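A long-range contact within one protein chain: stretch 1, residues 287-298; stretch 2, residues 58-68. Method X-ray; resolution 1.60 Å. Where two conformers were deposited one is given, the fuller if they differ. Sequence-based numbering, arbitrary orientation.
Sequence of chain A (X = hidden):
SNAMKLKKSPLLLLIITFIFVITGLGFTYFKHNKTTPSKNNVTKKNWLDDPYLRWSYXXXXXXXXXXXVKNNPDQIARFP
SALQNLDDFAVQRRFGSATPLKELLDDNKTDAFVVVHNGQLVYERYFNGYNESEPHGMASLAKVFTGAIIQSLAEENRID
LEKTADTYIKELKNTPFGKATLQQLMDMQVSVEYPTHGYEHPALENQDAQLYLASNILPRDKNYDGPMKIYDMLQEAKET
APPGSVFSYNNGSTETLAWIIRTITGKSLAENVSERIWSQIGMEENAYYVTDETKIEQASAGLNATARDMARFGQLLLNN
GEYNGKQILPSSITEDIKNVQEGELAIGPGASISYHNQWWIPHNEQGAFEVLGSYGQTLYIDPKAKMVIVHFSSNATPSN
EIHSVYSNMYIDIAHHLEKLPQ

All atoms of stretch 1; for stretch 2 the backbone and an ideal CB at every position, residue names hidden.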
# COMPACT_ATOMS: atom_id res chain seq x y z
N ALA A 287 -1.74 -2.14 -14.20
CA ALA A 287 -1.31 -1.23 -13.16
C ALA A 287 0.01 -0.60 -13.65
O ALA A 287 0.45 -0.85 -14.79
CB ALA A 287 -1.17 -1.93 -11.81
N TYR A 288 0.58 0.25 -12.85
CA TYR A 288 1.90 0.80 -13.13
C TYR A 288 2.57 1.30 -11.87
O TYR A 288 1.88 1.68 -10.89
CB TYR A 288 1.85 1.89 -14.19
CG TYR A 288 1.07 3.14 -13.86
CD1 TYR A 288 1.61 4.18 -13.04
CD2 TYR A 288 -0.19 3.33 -14.41
CE1 TYR A 288 0.86 5.34 -12.80
CE2 TYR A 288 -0.91 4.48 -14.18
CZ TYR A 288 -0.36 5.49 -13.38
OH TYR A 288 -1.04 6.68 -13.14
N TYR A 289 3.91 1.25 -11.87
CA TYR A 289 4.71 1.85 -10.82
C TYR A 289 5.35 3.15 -11.27
O TYR A 289 5.97 3.20 -12.34
CB TYR A 289 5.90 0.97 -10.45
CG TYR A 289 5.64 -0.13 -9.46
CD1 TYR A 289 5.63 0.12 -8.07
CD2 TYR A 289 5.43 -1.44 -9.89
CE1 TYR A 289 5.40 -0.89 -7.16
CE2 TYR A 289 5.22 -2.45 -8.97
CZ TYR A 289 5.22 -2.20 -7.62
OH TYR A 289 4.98 -3.28 -6.78
N VAL A 290 5.22 4.17 -10.44
CA VAL A 290 6.07 5.34 -10.55
C VAL A 290 7.51 4.89 -10.30
O VAL A 290 7.77 4.08 -9.41
CB VAL A 290 5.63 6.44 -9.60
CG1 VAL A 290 6.68 7.54 -9.48
CG2 VAL A 290 4.24 6.95 -10.04
N THR A 291 8.43 5.48 -11.06
CA THR A 291 9.85 5.13 -10.91
C THR A 291 10.74 6.36 -10.66
O THR A 291 10.34 7.48 -10.90
CB THR A 291 10.39 4.40 -12.17
OG1 THR A 291 10.59 5.34 -13.25
CG2 THR A 291 9.45 3.25 -12.60
N ASP A 292 11.99 6.12 -10.28
CA ASP A 292 13.04 7.13 -10.35
C ASP A 292 13.54 7.27 -11.80
O ASP A 292 13.05 6.60 -12.73
CB ASP A 292 14.15 6.85 -9.28
CG ASP A 292 15.01 5.67 -9.58
OD1 ASP A 292 15.06 5.24 -10.74
OD2 ASP A 292 15.71 5.21 -8.62
N GLU A 293 14.51 8.16 -12.00
CA GLU A 293 14.97 8.49 -13.35
C GLU A 293 15.70 7.31 -13.98
O GLU A 293 15.88 7.28 -15.20
CB GLU A 293 15.90 9.67 -13.30
CG GLU A 293 15.28 10.98 -12.96
CD GLU A 293 16.36 11.98 -12.56
OE1 GLU A 293 16.82 12.00 -11.37
OE2 GLU A 293 16.76 12.74 -13.47
N THR A 294 16.12 6.35 -13.15
CA THR A 294 16.73 5.13 -13.64
C THR A 294 15.77 3.98 -13.90
O THR A 294 16.19 2.87 -14.21
CB THR A 294 17.94 4.70 -12.77
OG1 THR A 294 17.53 4.16 -11.52
CG2 THR A 294 18.91 5.87 -12.61
N LYS A 295 14.47 4.28 -13.86
CA LYS A 295 13.39 3.31 -14.08
C LYS A 295 13.32 2.22 -13.00
O LYS A 295 12.73 1.13 -13.19
CB LYS A 295 13.43 2.72 -15.50
CG LYS A 295 13.40 3.74 -16.62
CD LYS A 295 12.24 4.76 -16.52
CE LYS A 295 10.80 4.20 -16.24
NZ LYS A 295 10.23 3.47 -17.43
N ILE A 296 13.87 2.54 -11.83
CA ILE A 296 13.67 1.72 -10.63
C ILE A 296 12.38 2.16 -9.96
O ILE A 296 12.19 3.34 -9.63
CB ILE A 296 14.85 1.83 -9.65
CG1 ILE A 296 16.13 1.23 -10.25
CG2 ILE A 296 14.54 1.16 -8.32
CD1 ILE A 296 16.05 -0.21 -10.67
N GLU A 297 11.51 1.18 -9.70
CA GLU A 297 10.20 1.48 -9.16
C GLU A 297 10.28 1.92 -7.68
O GLU A 297 11.11 1.43 -6.94
CB GLU A 297 9.27 0.26 -9.21
CG GLU A 297 9.07 -0.36 -10.59
CD GLU A 297 10.07 -1.40 -10.99
OE1 GLU A 297 11.12 -1.56 -10.31
OE2 GLU A 297 9.82 -2.01 -12.08
N GLN A 298 9.40 2.85 -7.28
CA GLN A 298 9.11 3.09 -5.87
C GLN A 298 8.30 1.91 -5.36
O GLN A 298 7.08 1.97 -5.39
CB GLN A 298 8.22 4.33 -5.68
CG GLN A 298 8.88 5.62 -6.07
CD GLN A 298 7.92 6.78 -5.96
OE1 GLN A 298 6.72 6.59 -5.74
NE2 GLN A 298 8.44 7.96 -6.15
N UNK A 58 -4.90 10.78 -9.37
CA UNK A 58 -5.72 10.11 -10.37
C UNK A 58 -5.10 10.13 -11.78
O UNK A 58 -5.71 9.65 -12.73
CB UNK A 58 -7.10 10.76 -10.41
N UNK A 59 -3.90 10.72 -11.90
CA UNK A 59 -3.21 10.86 -13.20
C UNK A 59 -1.72 10.76 -13.07
O UNK A 59 -0.98 11.49 -13.77
CB UNK A 59 -3.56 12.20 -13.86
N UNK A 60 -1.23 9.86 -12.23
CA UNK A 60 0.20 9.88 -11.91
C UNK A 60 1.07 9.66 -13.15
O UNK A 60 2.14 10.31 -13.33
CB UNK A 60 0.52 8.81 -10.86
N UNK A 61 0.62 8.80 -14.04
CA UNK A 61 1.41 8.52 -15.24
C UNK A 61 1.54 9.74 -16.17
O UNK A 61 2.35 9.73 -17.07
CB UNK A 61 0.78 7.36 -16.01
N UNK A 62 0.71 10.77 -16.01
CA UNK A 62 0.89 12.02 -16.79
C UNK A 62 1.89 13.00 -16.19
O UNK A 62 2.20 14.02 -16.81
CB UNK A 62 -0.46 12.73 -16.93
N UNK A 63 2.45 12.66 -15.04
CA UNK A 63 3.23 13.54 -14.20
C UNK A 63 4.64 12.98 -13.96
O UNK A 63 5.55 13.71 -13.64
CB UNK A 63 2.51 13.76 -12.87
N UNK A 64 4.82 11.68 -14.17
CA UNK A 64 6.00 10.96 -13.72
C UNK A 64 6.40 9.89 -14.74
O UNK A 64 5.64 9.53 -15.63
CB UNK A 64 5.75 10.33 -12.35
N UNK A 65 7.59 9.34 -14.54
CA UNK A 65 8.03 8.16 -15.24
C UNK A 65 7.43 6.91 -14.60
O UNK A 65 7.33 6.81 -13.37
CB UNK A 65 9.56 8.08 -15.25
N UNK A 66 7.06 5.94 -15.45
CA UNK A 66 6.37 4.72 -15.00
C UNK A 66 6.89 3.47 -15.70
O UNK A 66 7.43 3.53 -16.81
CB UNK A 66 4.86 4.85 -15.24
N UNK A 67 6.73 2.34 -15.01
CA UNK A 67 6.87 1.03 -15.58
C UNK A 67 5.53 0.34 -15.49
O UNK A 67 4.94 0.23 -14.40
CB UNK A 67 7.97 0.23 -14.88
N UNK A 68 5.04 -0.12 -16.63
CA UNK A 68 3.75 -0.80 -16.67
C UNK A 68 3.77 -2.14 -15.96
O UNK A 68 4.76 -2.92 -16.07
CB UNK A 68 3.31 -1.00 -18.12

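Positions 58 and 59 have CA-to-CB bonds that lead away from stretch 1, which offers nothing within 5.5 Å of either ideal CB, so this contact barely constrains them. They are Thr58 and His59.

Position 60 points toward stretch 1, its ideal CB 3.5 Å from Tyr288 OH and 4.2 Å from Val290 CG2. An apolar side chain of medium length suits that gap. The residue is Met60, modelled as selenomethionine: its CB lies near the plane of the Tyr288 ring, at the edge, and its CE reaches Val290 CG2 at 3.8 Å.

Position 61 sets its ideal CB tightly, 3.4 Å from Tyr288 CZ. A CB can cover the ring here, and an unbranched side chain that can turn aside suits the tight spot. Lys61 does so: its CB packs over the ring face, 3.9 Å from the centroid, while its end leads away. Its backbone N donates to Tyr288 OH at 2.8 Å, a backbone bond that any residue except proline could make.

Positions 62 and 63 meet nothing on stretch 1 and are Glu62 and Phe63.

Position 64 points toward Val290, ideal CB 4.1 Å from CG1. A small or branched residue, apolar or hydroxylated, would fit. Thr64 places OG1 3.5 Å from Val290 CG2 and uses it to donate to Met60 O at 2.8 Å, tying the preceding turn together.

Position 65 faces the turn of stretch 1, with Thr291 OG1 and the Lys295 aliphatic chain near its ideal CB. Several aliphatic residues could cover this surface. Leu65 extends CD1 to 3.8 Å from Glu293 CA, and its backbone O accepts from Thr291 N at 2.9 Å.

Position 66 pairs with Val290 in an antiparallel, non-hydrogen-bonded bridge, and its CB shares the sheet face of Tyr288 and Val290. Extended backbone angles (-139/155) and the neighbouring ring favour a beta-branched or other apolar residue. Ile66 brings CG2 to 3.5 Å from Tyr288 CD1 and lays CD1 over the ring, 4.2 Å from its centroid. Its backbone O accepts from Lys295 NZ at 2.9 Å.

Position 67, on the face of Tyr289, meets Glu297 OE2 4.0 Å from its ideal CB, with Lys295 O and NZ beyond. Acceptor and donor groups together call for a side chain carrying both, such as an amide. Asn67 answers: ND2 donates to Glu297 OE2 (2.8 Å) and Lys295 O (3.0 Å), while OD1 accepts from Lys295 NZ (2.7 Å). Its backbone N and O pair with Tyr289 O and N, each at 2.9 Å.

Position 68, opposite Tyr288, asks little, and many residues would do. Asp68 leaves OD1 4.1 Å from Tyr288 CB.

Stretch 2 58-68: THMKEFTLIND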
# COMPACT_ATOMS: atom_id res chain seq x y z
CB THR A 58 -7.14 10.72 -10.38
OG1 THR A 58 -7.06 12.11 -10.61
CG2 THR A 58 -7.86 10.47 -9.00
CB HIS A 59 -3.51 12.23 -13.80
CG HIS A 59 -4.99 12.50 -14.07
ND1 HIS A 59 -5.83 12.98 -13.14
CD2 HIS A 59 -5.74 12.36 -15.23
CE1 HIS A 59 -7.07 13.15 -13.68
NE2 HIS A 59 -7.01 12.78 -14.96
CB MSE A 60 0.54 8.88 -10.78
CG MSE A 60 0.19 9.33 -9.36
SE MSE A 60 1.16 10.88 -8.71
CE MSE A 60 2.88 10.10 -8.36
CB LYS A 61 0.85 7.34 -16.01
CG LYS A 61 -0.58 7.51 -16.50
CD LYS A 61 -0.97 6.35 -17.39
CE LYS A 61 -2.47 6.29 -17.57
NZ LYS A 61 -2.88 5.05 -18.28
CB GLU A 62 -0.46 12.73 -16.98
CG GLU A 62 -1.51 11.89 -17.66
CD GLU A 62 -2.72 12.70 -18.04
OE1 GLU A 62 -2.58 13.90 -18.41
OE2 GLU A 62 -3.83 12.13 -17.91
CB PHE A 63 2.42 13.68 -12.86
CG PHE A 63 3.06 14.54 -11.84
CD1 PHE A 63 3.15 15.90 -12.02
CD2 PHE A 63 3.54 13.99 -10.66
CE1 PHE A 63 3.73 16.71 -11.06
CE2 PHE A 63 4.13 14.79 -9.70
CZ PHE A 63 4.23 16.15 -9.91
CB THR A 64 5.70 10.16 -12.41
OG1 THR A 64 4.67 9.19 -12.69
CG2 THR A 64 5.24 11.02 -11.30
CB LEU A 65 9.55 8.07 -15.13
CG LEU A 65 10.39 9.24 -15.70
CD1 LEU A 65 11.86 8.90 -15.48
CD2 LEU A 65 10.01 9.53 -17.16
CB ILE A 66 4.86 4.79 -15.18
CG1 ILE A 66 4.45 4.80 -16.66
CG2 ILE A 66 4.29 6.00 -14.46
CD1 ILE A 66 2.99 4.40 -16.91
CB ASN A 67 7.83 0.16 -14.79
CG ASN A 67 9.24 0.60 -14.90
OD1 ASN A 67 9.59 1.43 -15.72
ND2 ASN A 67 10.11 -0.02 -14.08
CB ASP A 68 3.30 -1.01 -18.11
CG ASP A 68 2.84 0.24 -18.79
OD1 ASP A 68 2.40 1.22 -18.17
OD2 ASP A 68 2.88 0.18 -20.04
O HOH W 1 8.97 9.50 -12.09
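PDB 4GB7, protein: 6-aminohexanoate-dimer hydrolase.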